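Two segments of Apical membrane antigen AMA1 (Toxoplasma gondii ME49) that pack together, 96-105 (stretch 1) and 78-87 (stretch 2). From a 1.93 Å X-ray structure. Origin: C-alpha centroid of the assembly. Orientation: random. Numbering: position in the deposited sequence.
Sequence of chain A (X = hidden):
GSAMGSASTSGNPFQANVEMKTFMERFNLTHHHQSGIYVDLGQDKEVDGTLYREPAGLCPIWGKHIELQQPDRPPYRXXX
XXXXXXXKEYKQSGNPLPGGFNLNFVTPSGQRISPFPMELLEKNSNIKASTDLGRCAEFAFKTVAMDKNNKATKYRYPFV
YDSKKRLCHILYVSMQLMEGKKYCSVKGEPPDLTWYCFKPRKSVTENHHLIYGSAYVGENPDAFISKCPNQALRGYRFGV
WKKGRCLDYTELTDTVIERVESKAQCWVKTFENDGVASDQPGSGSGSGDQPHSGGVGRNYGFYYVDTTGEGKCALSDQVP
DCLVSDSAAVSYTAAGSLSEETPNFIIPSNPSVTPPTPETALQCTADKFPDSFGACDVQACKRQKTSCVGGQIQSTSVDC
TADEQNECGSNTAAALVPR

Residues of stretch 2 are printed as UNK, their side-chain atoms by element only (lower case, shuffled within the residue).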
# COMPACT_ATOMS: atom_id res chain seq x y z
N PRO A 96 -4.38 -28.80 4.83
CA PRO A 96 -3.38 -27.84 5.31
C PRO A 96 -3.80 -27.21 6.64
O PRO A 96 -4.91 -27.45 7.15
CB PRO A 96 -3.35 -26.80 4.19
CG PRO A 96 -4.77 -26.71 3.75
CD PRO A 96 -5.28 -28.17 3.85
N LEU A 97 -2.90 -26.42 7.21
CA LEU A 97 -3.21 -25.64 8.40
C LEU A 97 -4.52 -24.91 8.18
O LEU A 97 -4.75 -24.33 7.12
CB LEU A 97 -2.09 -24.64 8.68
CG LEU A 97 -0.76 -25.26 9.11
CD1 LEU A 97 0.36 -24.28 8.84
CD2 LEU A 97 -0.80 -25.64 10.58
N PRO A 98 -5.42 -24.98 9.17
CA PRO A 98 -6.63 -24.17 9.07
C PRO A 98 -6.36 -22.75 9.62
O PRO A 98 -5.20 -22.38 9.88
CB PRO A 98 -7.63 -24.95 9.93
CG PRO A 98 -6.76 -25.54 11.03
CD PRO A 98 -5.39 -25.79 10.41
N GLY A 99 -7.41 -21.97 9.80
CA GLY A 99 -7.29 -20.66 10.45
C GLY A 99 -6.69 -19.61 9.52
O GLY A 99 -6.77 -19.72 8.28
N GLY A 100 -6.09 -18.57 10.11
CA GLY A 100 -5.51 -17.50 9.33
C GLY A 100 -4.18 -17.05 9.89
O GLY A 100 -3.37 -17.87 10.37
N PHE A 101 -3.94 -15.74 9.82
CA PHE A 101 -2.63 -15.18 10.08
C PHE A 101 -2.57 -14.42 11.40
O PHE A 101 -1.49 -14.06 11.84
CB PHE A 101 -2.22 -14.21 8.98
CG PHE A 101 -1.80 -14.84 7.67
CD1 PHE A 101 -1.95 -16.20 7.41
CD2 PHE A 101 -1.25 -14.05 6.69
CE1 PHE A 101 -1.54 -16.72 6.19
CE2 PHE A 101 -0.86 -14.55 5.49
CZ PHE A 101 -0.99 -15.91 5.24
N ASN A 102 -3.74 -14.15 11.97
CA ASN A 102 -3.86 -13.36 13.19
C ASN A 102 -3.18 -13.95 14.42
O ASN A 102 -3.30 -15.14 14.69
CB ASN A 102 -5.33 -13.10 13.49
CG ASN A 102 -5.53 -12.08 14.59
OD1 ASN A 102 -5.25 -10.90 14.42
ND2 ASN A 102 -6.04 -12.53 15.73
N LEU A 103 -2.49 -13.10 15.16
CA LEU A 103 -1.80 -13.53 16.35
C LEU A 103 -2.86 -13.95 17.36
O LEU A 103 -3.77 -13.18 17.67
CB LEU A 103 -0.95 -12.38 16.88
CG LEU A 103 -0.18 -12.58 18.18
CD1 LEU A 103 1.13 -11.82 18.10
CD2 LEU A 103 -1.01 -12.06 19.33
N ASN A 104 -2.74 -15.17 17.87
CA ASN A 104 -3.71 -15.71 18.82
C ASN A 104 -3.29 -15.72 20.28
O ASN A 104 -4.01 -16.24 21.12
CB ASN A 104 -4.13 -17.11 18.39
CG ASN A 104 -3.04 -18.14 18.60
OD1 ASN A 104 -1.96 -17.82 19.07
ND2 ASN A 104 -3.33 -19.38 18.26
N PHE A 105 -2.13 -15.15 20.57
CA PHE A 105 -1.63 -15.09 21.94
C PHE A 105 -2.50 -14.26 22.87
O PHE A 105 -3.22 -13.35 22.44
CB PHE A 105 -0.21 -14.53 21.97
CG PHE A 105 0.79 -15.34 21.18
CD1 PHE A 105 0.60 -16.68 20.94
CD2 PHE A 105 1.94 -14.74 20.68
CE1 PHE A 105 1.52 -17.42 20.21
CE2 PHE A 105 2.85 -15.47 19.95
CZ PHE A 105 2.64 -16.80 19.72
N UNK A 78 -10.94 -19.56 4.76
CA UNK A 78 -10.25 -18.76 3.75
C UNK A 78 -10.25 -17.26 4.08
O UNK A 78 -10.57 -16.41 3.25
c UNK A 78 -10.87 -19.01 2.38
c UNK A 78 -10.30 -20.28 1.75
o UNK A 78 -9.11 -20.36 1.47
n UNK A 78 -11.14 -21.29 1.59
N UNK A 79 -9.90 -16.98 5.33
CA UNK A 79 -9.80 -15.61 5.82
C UNK A 79 -8.55 -15.38 6.66
O UNK A 79 -8.38 -15.93 7.75
o UNK A 79 -10.23 -13.06 6.97
c UNK A 79 -11.07 -15.31 6.62
c UNK A 79 -11.10 -13.90 7.22
n UNK A 79 -12.13 -13.66 8.01
N UNK A 80 -7.67 -14.51 6.16
CA UNK A 80 -6.35 -14.38 6.77
C UNK A 80 -6.41 -13.66 8.08
O UNK A 80 -5.45 -13.68 8.84
c UNK A 80 -5.52 -12.17 5.72
c UNK A 80 -6.73 -10.15 5.18
c UNK A 80 -5.39 -13.69 5.79
c UNK A 80 -4.44 -10.03 5.88
c UNK A 80 -5.61 -9.40 5.47
c UNK A 80 -4.40 -11.39 5.98
c UNK A 80 -6.68 -11.54 5.28
N UNK A 81 -7.54 -13.03 8.37
CA UNK A 81 -7.71 -12.36 9.65
C UNK A 81 -8.16 -13.32 10.78
O UNK A 81 -8.18 -12.95 11.95
c UNK A 81 -6.73 -9.56 8.98
c UNK A 81 -9.18 -8.88 8.58
c UNK A 81 -8.17 -10.05 8.59
c UNK A 81 -8.67 -11.19 9.49
N UNK A 82 -8.50 -14.56 10.44
CA UNK A 82 -8.74 -15.57 11.47
C UNK A 82 -7.44 -15.84 12.24
O UNK A 82 -6.34 -15.72 11.69
c UNK A 82 -10.60 -16.74 10.13
c UNK A 82 -11.80 -17.00 11.02
o UNK A 82 -12.83 -16.32 10.82
o UNK A 82 -11.73 -17.88 11.91
c UNK A 82 -9.27 -16.88 10.84
N UNK A 83 -7.58 -16.23 13.51
CA UNK A 83 -6.46 -16.69 14.33
C UNK A 83 -5.59 -17.77 13.66
O UNK A 83 -6.13 -18.66 12.98
c UNK A 83 -7.26 -16.23 16.72
c UNK A 83 -6.98 -17.28 15.65
o UNK A 83 -7.72 -16.62 17.81
o UNK A 83 -7.00 -15.04 16.50
N UNK A 84 -4.28 -17.71 13.87
CA UNK A 84 -3.43 -18.87 13.62
C UNK A 84 -4.00 -20.06 14.42
O UNK A 84 -4.50 -19.89 15.53
c UNK A 84 -1.95 -18.65 13.99
c UNK A 84 -1.37 -17.53 13.09
c UNK A 84 -1.78 -18.30 15.45
N UNK A 85 -3.91 -21.25 13.85
CA UNK A 85 -4.54 -22.42 14.47
C UNK A 85 -3.77 -22.92 15.65
O UNK A 85 -2.54 -22.79 15.71
c UNK A 85 -3.28 -21.60 12.56
c UNK A 85 -3.32 -23.15 12.56
c UNK A 85 -4.53 -23.47 13.35
N UNK A 86 -4.48 -23.51 16.60
CA UNK A 86 -3.84 -24.19 17.72
C UNK A 86 -3.43 -25.58 17.24
O UNK A 86 -3.93 -26.03 16.22
c UNK A 86 -4.79 -24.35 18.90
o UNK A 86 -5.86 -25.22 18.50
c UNK A 86 -5.36 -22.98 19.32
N UNK A 87 -2.58 -26.27 18.00
CA UNK A 87 -2.23 -27.64 17.65
C UNK A 87 -3.48 -28.52 17.53
O UNK A 87 -3.61 -29.31 16.59
c UNK A 87 -1.27 -28.23 18.67
o UNK A 87 0.61 -29.15 16.52
c UNK A 87 -0.85 -29.65 18.34
o UNK A 87 -1.09 -30.53 16.10
c UNK A 87 -0.41 -29.79 16.88
O HOH W 1 -9.13 -18.93 7.46
O HOH W 2 -1.06 -21.59 18.11

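Position 78 carries two side-chain carbons, the second bearing one oxygen and one nitrogen: an amide. Its CA-to-CB bond points away from stretch 1 and no atom touches it, so N78 only leads into the contact.

Position 79 has the same composition, two carbons ending in one oxygen and one nitrogen, and is N79. Its side chain serves its own stretch, OD1 accepting from the backbone N of position 81 at 3.0 Å. Its backbone O takes the N of position 82 at 3.0 Å, closing a type I turn, while a water accepts from N79 N and donates to G99 O.

Position 80 shows one carbon followed by a ring of six carbons, with no oxygen, which makes it F80 rather than tyrosine. The ring presents its edge to F101, CD2 to CD2 at 4.2 Å, while F80 CB lies over one face of the F101 ring. Its backbone O accepts from F101 N at 2.7 Å.

Position 81 has four carbons forked at the second, the pattern of leucine. The CA-to-CB bond of L81 points away from stretch 1; its backbone O still lies 3.2 Å from N102 CB.

Position 82 has three carbons, the third with two oxygens: E82. The carboxylate leads away, leaving CB 4.0 Å from G99 C. Its backbone O receives N102 N at 3.1 Å.

At position 83 two carbons end in two oxygens, one of them near the amide of N102. This is D83, whose OD1 accepts from N102 ND2 at 2.8 Å. CA-to-CB points away, but the carboxylate comes nearer. The backbone O accepts from G100 N at 2.9 Å.

Position 84 has three carbons, one carrying the other two, hence V84. Its CG1 lies 3.4 Å from G100 O, and its backbone N donates to N102 O at 2.9 Å. V84 O takes a weak bond from N104 ND2 at 3.0 Å.

Position 85 closes three carbons onto its own backbone N, so it is P85. Its CA-to-CB bond points toward stretch 1, with P85 CB 3.8 Å from P98 CG and P85 CG 4.1 Å from L97 CD2. A water links P85 O to N104 ND2.

Position 86 has one carbon carrying an oxygen and a carbon: T86, its CA-to-CB bond pointing away from stretch 1 and its side chain capping the helix that follows.

Position 87 repeats three carbons with two terminal oxygens. E87 makes no contact and belongs to that helix.

The contact is built on backbone fit. With no regular strand on either stretch, a single bridge pairs N102 with D83, and neighbouring amides fill the carbonyls of F80, E82 and D83. Glycine permits this closeness: an ideal CB on G100 would sit 2.5 Å from N79 O and 2.5 Å from E82 O, and one on G99 would sit 2.5 Å from D83 O. Side chains add to the same register, with N102 ND2 donating to D83 OD1 and apolar contacts at P85 and F80.

Stretch 2 (78-87) NNFLEDVPTE
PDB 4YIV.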